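Local coordinates for YciF Bacterial Stress Response Protein (Salmonella enterica subsp. enterica serovar Typhimurium, PDB 4ERU), which is of unknown function but probably takes part in the bacterial stress response, with a ferritin-like helical bundle that binds magnesium ions and a D-malate in this crystal, at residues Leu31-Leu34 / Ala35-Thr38; Gly83-Glu86 / Glu87-Val91. All coordinates share one frame; numbering follows the deposited sequence.

Interaction 1: Leu31-Leu34 / Ala35-Thr38; sequences LPKL and ARAT. With MLT (D-malate), chain C.
K33 and R36 meet one turn apart near the C-terminal end of helix 9-37, where R36 binds a D-malate through hydrogen bonds and K33 packs its chain against it. The guanidinium of R36 folds back over K33: K33 CA lies over one face, near the rim, and K33 CB comes 3.7 Å from R36 NH2. A bend at chi3 (-61°) swings the group back along the helix. One malate carboxylate is gripped twice, by R36 NE to O5 at 2.6 Å and by R36 NH2 to O4 at 3.0 Å; the first bond is almost straight (172°). K33 CD packs against malate O4 at 3.2 Å. This side is the more open in the assembly, R36 exposed and P32 and K33 partly so, though the malate is firmly held.

The other side is tight. L31, L34, A35 and A37 are buried, and backbone bonds such as A35 N to L31 O (2.9 Å) knit the turn. At the helix end A37 N bonds to K33 O and more weakly to L34 O, while T38 leaves the helix and its OG1 bonds to D102. L31 and A35 pack on F47 of helix 41-66, whereas L34 and A37 lean on I92 of helix 79-93.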
ATOM      1  N   LEU A  31       7.592   6.819  13.937  1.00 43.81           N
ATOM      2  CA  LEU A  31       6.508   6.424  14.810  1.00 43.56           C
ATOM      3  C   LEU A  31       6.450   7.233  16.108  1.00 45.36           C
ATOM      4  O   LEU A  31       5.368   7.496  16.597  1.00 43.73           O
ATOM      5  CB  LEU A  31       6.535   4.924  15.104  1.00 41.73           C
ATOM      6  CG  LEU A  31       5.901   4.075  13.956  1.00 40.80           C
ATOM      7  CD1 LEU A  31       6.329   2.612  14.067  1.00 41.11           C
ATOM      8  CD2 LEU A  31       4.401   4.186  14.014  1.00 41.87           C
ATOM      9  N   PRO A  32       7.607   7.638  16.666  1.00 45.01           N
ATOM     10  CA  PRO A  32       7.489   8.422  17.919  1.00 45.81           C
ATOM     11  C   PRO A  32       6.688   9.723  17.780  1.00 44.06           C
ATOM     12  O   PRO A  32       5.880  10.064  18.650  1.00 44.66           O
ATOM     13  CB  PRO A  32       8.956   8.731  18.258  1.00 42.95           C
ATOM     14  CG  PRO A  32       9.703   7.548  17.693  1.00 44.80           C
ATOM     15  CD  PRO A  32       9.023   7.369  16.344  1.00 44.11           C
ATOM     16  N   LYS A  33       6.949  10.444  16.700  1.00 44.33           N
ATOM     17  CA  LYS A  33       6.218  11.652  16.403  1.00 45.84           C
ATOM     18  C   LYS A  33       4.735  11.383  16.173  1.00 48.72           C
ATOM     19  O   LYS A  33       3.872  12.143  16.646  1.00 44.64           O
ATOM     20  CB  LYS A  33       6.809  12.339  15.182  1.00 50.23           C
ATOM     21  CG  LYS A  33       5.844  13.345  14.634  1.00 52.72           C
ATOM     22  CD  LYS A  33       6.495  14.635  14.408  1.00 60.00           C
ATOM     23  CE  LYS A  33       6.946  14.761  13.006  1.00 59.18           C
ATOM     24  NZ  LYS A  33       6.668  16.186  12.710  1.00 57.27           N
ATOM     25  N   LEU A  34       4.430  10.291  15.459  1.00 49.20           N
ATOM     26  CA  LEU A  34       3.033   9.929  15.253  1.00 47.43           C
ATOM     27  C   LEU A  34       2.344   9.681  16.596  1.00 43.25           C
ATOM     28  O   LEU A  34       1.209  10.117  16.805  1.00 45.28           O
ATOM     29  CB  LEU A  34       2.886   8.696  14.326  1.00 42.62           C
ATOM     30  CG  LEU A  34       3.480   8.826  12.928  1.00 44.76           C
ATOM     31  CD1 LEU A  34       3.181   7.610  12.013  1.00 45.14           C
ATOM     32  CD2 LEU A  34       3.021  10.137  12.244  1.00 48.50           C
ATOM     33  N   ALA A  35       3.031   9.001  17.508  1.00 45.38           N
ATOM     34  CA  ALA A  35       2.447   8.736  18.796  1.00 47.35           C
ATOM     35  C   ALA A  35       2.169  10.040  19.543  1.00 47.37           C
ATOM     36  O   ALA A  35       1.133  10.154  20.186  1.00 53.50           O
ATOM     37  CB  ALA A  35       3.338   7.791  19.644  1.00 38.46           C
ATOM     38  N   ARG A  36       3.057  11.033  19.419  1.00 48.44           N
ATOM     39  CA  ARG A  36       2.887  12.320  20.160  1.00 51.20           C
ATOM     40  C   ARG A  36       1.800  13.172  19.556  1.00 50.02           C
ATOM     41  O   ARG A  36       1.108  13.890  20.272  1.00 51.39           O
ATOM     42  CB  ARG A  36       4.170  13.159  20.125  1.00 48.99           C
ATOM     43  CG  ARG A  36       5.315  12.559  20.829  1.00 44.96           C
ATOM     44  CD  ARG A  36       6.444  13.578  21.011  1.00 49.73           C
ATOM     45  NE  ARG A  36       7.017  14.112  19.777  1.00 42.72           N
ATOM     46  CZ  ARG A  36       8.008  13.573  19.059  1.00 43.32           C
ATOM     47  NH1 ARG A  36       8.584  12.424  19.397  1.00 39.55           N
ATOM     48  NH2 ARG A  36       8.430  14.200  17.972  1.00 44.54           N
ATOM     49  N   ALA A  37       1.663  13.077  18.229  1.00 49.16           N
ATOM     50  CA  ALA A  37       0.790  13.948  17.446  1.00 47.58           C
ATOM     51  C   ALA A  37      -0.688  13.689  17.687  1.00 49.15           C
ATOM     52  O   ALA A  37      -1.537  14.530  17.378  1.00 51.47           O
ATOM     53  CB  ALA A  37       1.113  13.832  15.964  1.00 50.71           C
ATOM     54  N   THR A  38      -1.012  12.541  18.255  1.00 52.30           N
ATOM     55  CA  THR A  38      -2.410  12.281  18.557  1.00 56.73           C
ATOM     56  C   THR A  38      -2.736  12.500  20.019  1.00 65.55           C
ATOM     57  O   THR A  38      -1.969  12.088  20.909  1.00 65.83           O
ATOM     58  CB  THR A  38      -2.887  10.887  18.092  1.00 52.52           C
ATOM     59  OG1 THR A  38      -4.189  10.651  18.639  1.00 56.07           O
ATOM     60  CG2 THR A  38      -1.944   9.786  18.523  1.00 46.83           C
TER
HETATM   61  C1  MLT C 201       2.765  18.569  16.643  1.00 74.63           C
HETATM   62  O1  MLT C 201       2.537  19.336  15.683  1.00 76.50           O
HETATM   63  O2  MLT C 201       1.859  18.041  17.322  1.00 65.53           O
HETATM   64  C2  MLT C 201       4.193  18.268  16.992  1.00 77.47           C
HETATM   65  O3  MLT C 201       5.032  18.586  15.875  1.00 77.26           O
HETATM   66  C3  MLT C 201       4.334  16.788  17.326  1.00 70.59           C
HETATM   67  C4  MLT C 201       5.727  16.520  17.844  1.00 62.80           C
HETATM   68  O4  MLT C 201       6.666  16.448  17.022  1.00 54.99           O
HETATM   69  O5  MLT C 201       5.886  16.377  19.074  1.00 58.00           O

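Interaction 2: Gly83-Glu86 / Glu87-Val91; sequences GLIE and EANEV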
ATOM      1  N   GLY A  83       7.831   8.655   1.007  1.00 43.86           N
ATOM      2  CA  GLY A  83       6.687   9.498   0.611  1.00 42.31           C
ATOM      3  C   GLY A  83       5.487   9.269   1.541  1.00 40.49           C
ATOM      4  O   GLY A  83       4.817  10.231   1.946  1.00 42.42           O
ATOM      5  N   LEU A  84       5.218   8.004   1.899  1.00 38.90           N
ATOM      6  CA  LEU A  84       4.105   7.715   2.849  1.00 43.50           C
ATOM      7  C   LEU A  84       4.310   8.353   4.217  1.00 45.18           C
ATOM      8  O   LEU A  84       3.369   8.920   4.813  1.00 44.69           O
ATOM      9  CB  LEU A  84       3.845   6.202   2.972  1.00 39.85           C
ATOM     10  CG  LEU A  84       3.389   5.506   1.674  1.00 44.90           C
ATOM     11  CD1 LEU A  84       3.167   3.984   1.850  1.00 46.28           C
ATOM     12  CD2 LEU A  84       2.114   6.163   1.084  1.00 41.28           C
ATOM     13  N   ILE A  85       5.538   8.312   4.713  1.00 40.73           N
ATOM     14  CA  ILE A  85       5.846   9.001   5.969  1.00 39.79           C
ATOM     15  C   ILE A  85       5.729  10.527   5.842  1.00 43.11           C
ATOM     16  O   ILE A  85       5.250  11.178   6.757  1.00 45.56           O
ATOM     17  CB  ILE A  85       7.244   8.593   6.530  1.00 40.36           C
ATOM     18  CG1 ILE A  85       7.213   7.117   6.936  1.00 41.17           C
ATOM     19  CG2 ILE A  85       7.606   9.437   7.761  1.00 40.30           C
ATOM     20  CD1 ILE A  85       8.552   6.471   7.205  1.00 43.03           C
ATOM     21  N   GLU A  86       6.179  11.085   4.716  0.54 45.60           N
ATOM     22  CA  GLU A  86       6.039  12.528   4.463  0.54 46.23           C
ATOM     23  C   GLU A  86       4.559  12.944   4.526  0.54 46.72           C
ATOM     24  O   GLU A  86       4.224  13.977   5.110  0.54 47.44           O
ATOM     25  CB  GLU A  86       6.663  12.920   3.107  0.54 47.59           C
ATOM     26  CG  GLU A  86       8.173  12.741   3.053  0.54 52.91           C
ATOM     27  CD  GLU A  86       8.825  13.296   1.783  0.54 57.17           C
ATOM     28  OE1 GLU A  86       8.159  13.386   0.718  0.54 55.00           O
ATOM     29  OE2 GLU A  86      10.032  13.613   1.861  0.54 59.42           O
ATOM     30  N   GLU A  87       3.686  12.126   3.935  1.00 44.58           N
ATOM     31  CA  GLU A  87       2.220  12.353   3.963  1.00 44.75           C
ATOM     32  C   GLU A  87       1.647  12.359   5.373  1.00 45.33           C
ATOM     33  O   GLU A  87       0.815  13.205   5.689  1.00 47.69           O
ATOM     34  CB  GLU A  87       1.467  11.353   3.084  1.00 43.72           C
ATOM     35  CG  GLU A  87       1.887  11.486   1.575  1.00 88.30           C
ATOM     36  CD  GLU A  87       0.936  10.763   0.577  1.00 92.27           C
ATOM     37  OE1 GLU A  87      -0.077  10.158   1.022  1.00 93.63           O
ATOM     38  OE2 GLU A  87       1.201  10.797  -0.652  1.00 90.32           O
ATOM     39  N   ALA A  88       2.105  11.437   6.229  1.00 44.96           N
ATOM     40  CA  ALA A  88       1.674  11.438   7.628  1.00 43.47           C
ATOM     41  C   ALA A  88       2.122  12.733   8.316  1.00 48.02           C
ATOM     42  O   ALA A  88       1.354  13.321   9.101  1.00 45.95           O
ATOM     43  CB  ALA A  88       2.206  10.218   8.369  1.00 45.71           C
ATOM     44  N   ASN A  89       3.342  13.191   8.017  1.00 46.05           N
ATOM     45  CA  ASN A  89       3.818  14.448   8.591  1.00 45.82           C
ATOM     46  C   ASN A  89       3.059  15.665   8.091  1.00 48.77           C
ATOM     47  O   ASN A  89       2.841  16.595   8.873  1.00 49.65           O
ATOM     48  CB  ASN A  89       5.346  14.626   8.440  1.00 51.98           C
ATOM     49  CG  ASN A  89       6.118  13.605   9.259  1.00 60.05           C
ATOM     50  OD1 ASN A  89       5.648  13.159  10.316  1.00 59.66           O
ATOM     51  ND2 ASN A  89       7.276  13.188   8.757  1.00 63.37           N
ATOM     52  N   GLU A  90       2.673  15.662   6.811  1.00 48.41           N
ATOM     53  CA  GLU A  90       1.851  16.740   6.248  1.00 52.85           C
ATOM     54  C   GLU A  90       0.467  16.771   6.932  1.00 52.44           C
ATOM     55  O   GLU A  90      -0.091  17.830   7.186  1.00 54.33           O
ATOM     56  CB  GLU A  90       1.696  16.609   4.720  1.00 56.79           C
ATOM     57  CG  GLU A  90       1.029  17.872   4.050  1.00 93.03           C
ATOM     58  CD  GLU A  90       0.495  17.650   2.596  1.00107.88           C
ATOM     59  OE1 GLU A  90       0.409  16.472   2.151  1.00107.23           O
ATOM     60  OE2 GLU A  90       0.148  18.660   1.902  1.00107.98           O
ATOM     61  N   VAL A  91      -0.076  15.599   7.232  1.00 48.82           N
ATOM     62  CA  VAL A  91      -1.301  15.525   7.978  1.00 49.95           C
ATOM     63  C   VAL A  91      -1.168  16.284   9.301  1.00 47.22           C
ATOM     64  O   VAL A  91      -2.046  17.073   9.653  1.00 45.18           O
ATOM     65  CB  VAL A  91      -1.746  14.043   8.196  1.00 54.99           C
ATOM     66  CG1 VAL A  91      -2.748  13.920   9.350  1.00 55.43           C
ATOM     67  CG2 VAL A  91      -2.324  13.480   6.871  1.00 54.45           C
TER
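I85 and N89, one turn apart on helix 79-93, lie side by side and point the same way. The I85 branch that touches is CG2, set opposite the backbone N, and it comes 3.9 Å from ND2 of the N89 amide. N89 chi1 (-66°) turns its CG back toward the preceding turn, where it sits 3.6 Å from I85 O. The contact is van der Waals in kind: that carbonyl is instead bonded by the backbone N of N89 at 3.0 Å.

On another side of the helix, E87 leans back toward the turn of G83. Its CG lies 3.2 Å from G83 O, the same oxygen that accepts the E87 backbone N-H, and beyond CG the chain runs out extended. The methylene part of E87 thus packs against the main-chain carbonyl of G83. A88 is the small residue between, its CB 3.6 Å from I85 O, and it faces L34 of helix 9-37.

L84 is buried; it packs on V112 and Y115 of helix 99-130 and also meets A80 of the second subunit. Regular i to i+4 bonding, with apolar residues turned to neighbouring helices, E86 on the exposed side, and E87 and E90 lying against V79 and M4 of the second subunit, is the pattern of an amphipathic helix, here a short one packed against the long helices of a ferritin-like bundle.

Interactions 1 and 2 belong to different helices, 9-37 and 79-93, that pack against each other, and their centres are 12 Å apart. They touch directly: K33 CE lies 3.4 Å from N89 OD1, and L34 CD2 meets A88 CB at 4.0 Å, so a polar residue flanks the lysine chain while L34 and A88 make an apolar contact between the helices. K33 and R36 of interaction 1 belong to the D-malate pocket, which I92 and R101 complete; interaction 2 stands one step back, the N89 side chain being about 8 Å from the malate. A bound magnesium ion lies about 7 Å from the L31 side chain, and one about 10 Å from that of I85.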